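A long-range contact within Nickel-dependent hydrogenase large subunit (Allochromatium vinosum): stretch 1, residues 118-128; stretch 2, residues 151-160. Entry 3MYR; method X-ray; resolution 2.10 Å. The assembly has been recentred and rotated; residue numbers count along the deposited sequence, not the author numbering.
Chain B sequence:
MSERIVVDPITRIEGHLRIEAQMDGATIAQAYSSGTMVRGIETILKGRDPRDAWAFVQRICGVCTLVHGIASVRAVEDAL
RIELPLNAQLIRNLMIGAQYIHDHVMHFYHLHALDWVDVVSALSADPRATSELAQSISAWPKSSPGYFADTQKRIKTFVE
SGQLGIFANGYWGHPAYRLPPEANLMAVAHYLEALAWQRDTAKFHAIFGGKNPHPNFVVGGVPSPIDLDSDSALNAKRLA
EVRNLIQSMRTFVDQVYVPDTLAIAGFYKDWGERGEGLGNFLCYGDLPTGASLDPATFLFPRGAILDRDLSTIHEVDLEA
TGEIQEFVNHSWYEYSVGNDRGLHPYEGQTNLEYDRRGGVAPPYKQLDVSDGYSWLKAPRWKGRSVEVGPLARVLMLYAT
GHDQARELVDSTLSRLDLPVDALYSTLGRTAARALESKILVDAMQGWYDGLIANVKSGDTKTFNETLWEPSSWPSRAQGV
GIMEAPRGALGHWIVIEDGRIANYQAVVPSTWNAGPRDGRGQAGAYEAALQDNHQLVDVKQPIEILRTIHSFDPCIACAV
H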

# COMPACT_ATOMS: atom_id res chain seq x y z
N ASP B 118 4.95 18.85 -15.53
CA ASP B 118 6.12 18.66 -16.40
C ASP B 118 7.39 19.14 -15.68
O ASP B 118 7.63 20.33 -15.48
CB ASP B 118 5.87 19.42 -17.70
CG ASP B 118 6.97 19.20 -18.76
OD1 ASP B 118 8.10 18.84 -18.38
OD2 ASP B 118 6.71 19.46 -19.96
N VAL B 119 8.24 18.21 -15.29
CA VAL B 119 9.40 18.58 -14.53
C VAL B 119 10.44 19.37 -15.32
O VAL B 119 11.11 20.22 -14.76
CB VAL B 119 10.08 17.29 -14.00
CG1 VAL B 119 11.44 17.66 -13.41
CG2 VAL B 119 9.15 16.71 -12.89
N VAL B 120 10.52 19.13 -16.63
CA VAL B 120 11.46 19.92 -17.46
C VAL B 120 11.02 21.36 -17.60
O VAL B 120 11.84 22.32 -17.51
CB VAL B 120 11.68 19.26 -18.85
CG1 VAL B 120 12.55 20.18 -19.81
CG2 VAL B 120 12.40 17.89 -18.63
N SER B 121 9.71 21.54 -17.79
CA SER B 121 9.15 22.89 -17.80
C SER B 121 9.42 23.68 -16.48
O SER B 121 9.68 24.86 -16.54
CB SER B 121 7.65 22.80 -18.14
OG SER B 121 7.01 24.00 -17.77
N ALA B 122 9.41 23.01 -15.30
CA ALA B 122 9.79 23.67 -14.01
C ALA B 122 11.17 24.36 -14.09
O ALA B 122 11.39 25.37 -13.48
CB ALA B 122 9.79 22.64 -12.84
N LEU B 123 12.09 23.84 -14.89
CA LEU B 123 13.43 24.47 -15.01
C LEU B 123 13.41 25.82 -15.65
O LEU B 123 14.39 26.54 -15.56
CB LEU B 123 14.36 23.58 -15.85
CG LEU B 123 14.51 22.13 -15.31
CD1 LEU B 123 15.57 21.41 -16.18
CD2 LEU B 123 14.91 22.16 -13.83
N SER B 124 12.31 26.18 -16.31
CA SER B 124 12.17 27.50 -16.98
C SER B 124 11.49 28.54 -16.09
O SER B 124 11.33 29.68 -16.52
CB SER B 124 11.18 27.37 -18.18
OG SER B 124 11.86 26.76 -19.20
N ALA B 125 10.94 28.13 -14.96
CA ALA B 125 10.13 29.05 -14.14
C ALA B 125 10.95 30.17 -13.61
O ALA B 125 12.16 30.02 -13.32
CB ALA B 125 9.48 28.30 -12.98
N ASP B 126 10.31 31.30 -13.45
CA ASP B 126 10.92 32.37 -12.70
C ASP B 126 10.64 32.07 -11.21
O ASP B 126 9.48 31.95 -10.82
CB ASP B 126 10.28 33.70 -13.16
CG ASP B 126 10.69 34.92 -12.25
OD1 ASP B 126 9.86 35.77 -11.94
OD2 ASP B 126 11.86 35.08 -11.89
N PRO B 127 11.70 32.09 -10.36
CA PRO B 127 11.53 31.73 -8.96
C PRO B 127 10.60 32.71 -8.23
O PRO B 127 9.77 32.29 -7.45
CB PRO B 127 12.95 31.78 -8.39
CG PRO B 127 13.84 31.40 -9.63
CD PRO B 127 13.12 32.11 -10.80
N ARG B 128 10.70 33.97 -8.58
CA ARG B 128 9.83 34.97 -7.98
C ARG B 128 8.36 34.80 -8.33
O ARG B 128 7.51 34.90 -7.47
CB ARG B 128 10.28 36.39 -8.29
CG ARG B 128 9.36 37.38 -7.60
CD ARG B 128 9.78 38.87 -7.77
NE ARG B 128 11.13 39.11 -7.22
CZ ARG B 128 11.41 39.19 -5.91
NH1 ARG B 128 10.43 39.08 -4.99
NH2 ARG B 128 12.67 39.38 -5.52
N THR B 151 15.53 25.06 -5.07
CA THR B 151 14.93 23.81 -5.54
C THR B 151 15.14 23.62 -7.03
O THR B 151 15.58 22.56 -7.49
CB THR B 151 13.40 23.81 -5.26
OG1 THR B 151 13.21 23.94 -3.86
CG2 THR B 151 12.77 22.54 -5.70
N GLN B 152 14.82 24.64 -7.80
CA GLN B 152 15.02 24.57 -9.25
C GLN B 152 16.49 24.22 -9.61
O GLN B 152 16.77 23.39 -10.50
CB GLN B 152 14.60 25.92 -9.87
CG GLN B 152 14.79 26.04 -11.38
CD GLN B 152 14.34 27.39 -11.88
OE1 GLN B 152 13.30 27.50 -12.57
NE2 GLN B 152 15.01 28.43 -11.44
N LYS B 153 17.43 24.86 -8.94
CA LYS B 153 18.83 24.59 -9.22
C LYS B 153 19.26 23.13 -8.95
O LYS B 153 20.00 22.52 -9.75
CB LYS B 153 19.70 25.58 -8.48
CG LYS B 153 21.14 25.10 -8.34
CD LYS B 153 22.16 25.95 -9.16
CE LYS B 153 22.51 27.29 -8.42
NZ LYS B 153 22.05 27.27 -6.97
N ARG B 154 18.73 22.52 -7.89
CA ARG B 154 19.05 21.14 -7.63
C ARG B 154 18.50 20.26 -8.78
O ARG B 154 19.11 19.28 -9.19
CB ARG B 154 18.37 20.64 -6.34
CG ARG B 154 19.06 20.93 -5.10
CD ARG B 154 18.40 20.15 -3.92
NE ARG B 154 19.09 18.93 -3.57
CZ ARG B 154 18.72 18.16 -2.54
NH1 ARG B 154 17.65 18.51 -1.80
NH2 ARG B 154 19.40 17.06 -2.25
N ILE B 155 17.31 20.56 -9.24
CA ILE B 155 16.73 19.72 -10.29
C ILE B 155 17.47 19.99 -11.59
O ILE B 155 17.73 19.06 -12.40
CB ILE B 155 15.27 20.02 -10.47
CG1 ILE B 155 14.56 19.68 -9.18
CG2 ILE B 155 14.66 19.19 -11.61
CD1 ILE B 155 13.46 20.64 -9.10
N LYS B 156 17.81 21.24 -11.81
CA LYS B 156 18.60 21.56 -12.99
C LYS B 156 19.99 20.85 -13.00
O LYS B 156 20.33 20.25 -13.99
CB LYS B 156 18.79 23.05 -13.08
CG LYS B 156 19.63 23.53 -14.27
CD LYS B 156 19.33 25.00 -14.52
CE LYS B 156 19.86 25.52 -15.89
NZ LYS B 156 21.25 26.00 -15.65
N THR B 157 20.74 20.84 -11.89
CA THR B 157 22.00 20.09 -11.84
C THR B 157 21.76 18.56 -12.14
O THR B 157 22.44 17.91 -12.97
CB THR B 157 22.58 20.28 -10.45
OG1 THR B 157 22.84 21.67 -10.26
CG2 THR B 157 23.88 19.39 -10.17
N PHE B 158 20.69 18.02 -11.58
CA PHE B 158 20.35 16.64 -11.81
C PHE B 158 20.12 16.36 -13.29
O PHE B 158 20.56 15.35 -13.84
CB PHE B 158 19.07 16.34 -11.05
CG PHE B 158 18.66 14.96 -11.11
CD1 PHE B 158 17.64 14.57 -11.99
CD2 PHE B 158 19.19 14.04 -10.23
CE1 PHE B 158 17.18 13.25 -12.02
CE2 PHE B 158 18.75 12.67 -10.28
CZ PHE B 158 17.74 12.30 -11.14
N VAL B 159 19.28 17.16 -13.91
CA VAL B 159 18.85 16.87 -15.27
C VAL B 159 20.05 17.10 -16.19
O VAL B 159 20.26 16.36 -17.15
CB VAL B 159 17.67 17.80 -15.73
CG1 VAL B 159 17.58 17.88 -17.28
CG2 VAL B 159 16.34 17.36 -15.12
N GLU B 160 20.89 18.07 -15.86
CA GLU B 160 22.03 18.34 -16.71
C GLU B 160 23.16 17.33 -16.54
O GLU B 160 24.04 17.28 -17.39
CB GLU B 160 22.52 19.79 -16.56
CG GLU B 160 21.63 20.73 -17.41
CD GLU B 160 21.81 22.22 -17.12
OE1 GLU B 160 20.91 22.99 -17.61
OE2 GLU B 160 22.80 22.62 -16.43

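What does the start of stretch 2 bring to the contact? Thr 151 is out of reach, and the work falls to Gln 152, whose CA is 6.0 Å from the CA of Leu 123, the nearest such pair between the stretches. Its CA-to-CB bond points sideways, but chi1 and chi2 are both t, so the extended side chain carries its amide into the type I turn from Ala 122 to Ala 125. There the modelled OE1 of Gln 152 lies 3.0 Å from Ala 122 O and 2.9 Å from Ala 125 O. Two carbonyl oxygens so near an amide oxygen suggest that the amide is turned over in the model, so its bonding is best left open. A long side chain with a polar end suits this place, because the turn gathers several backbone polar atoms around one point.

How does the helix pass from this polar end to an apolar one? Lys 153 points away and Arg 154 is out of reach, so the next contact comes at Ile 155, one turn roughly beyond Gln 152. Ile 155 is buried and points toward stretch 1. Its CG2 meets Leu 123 CD2 at 3.7 Å and Val 119 CG1 at 4.0 Å, so one methyl touches two residues that are themselves four apart in sequence. Branched aliphatic side chains fit well here, since both Val 119 and Ile 155 offer methyl groups close to their backbones.

What does Lys 156 add, given that its charge belongs in solvent? Its CB lies 4.1 Å from Leu 123 CD2, and the same methyl is 3.7 Å from the backbone N of Lys 156, so Leu 123 packs against the helix backbone as well as its side chains. The end of the lysine leads away, and its NZ forms a long salt bridge with Glu 160 OE1 at 3.6 Å, within its own helix. An exposed lysine can thus lend its aliphatic base to the contact while its charge stays outside.

Where does the contact finish? Thr 157 and Phe 158 make no contact, but Val 159 again points toward stretch 1, and its CB lies 4.2 Å from Leu 123 CD1. Leu 123, with chi1 m and chi2 t, thereby reaches Ile 155 and Val 159 with different methyls. It has 110 Å² covered by the helix, the largest share of any residue in a contact that buries 402 Å² in all.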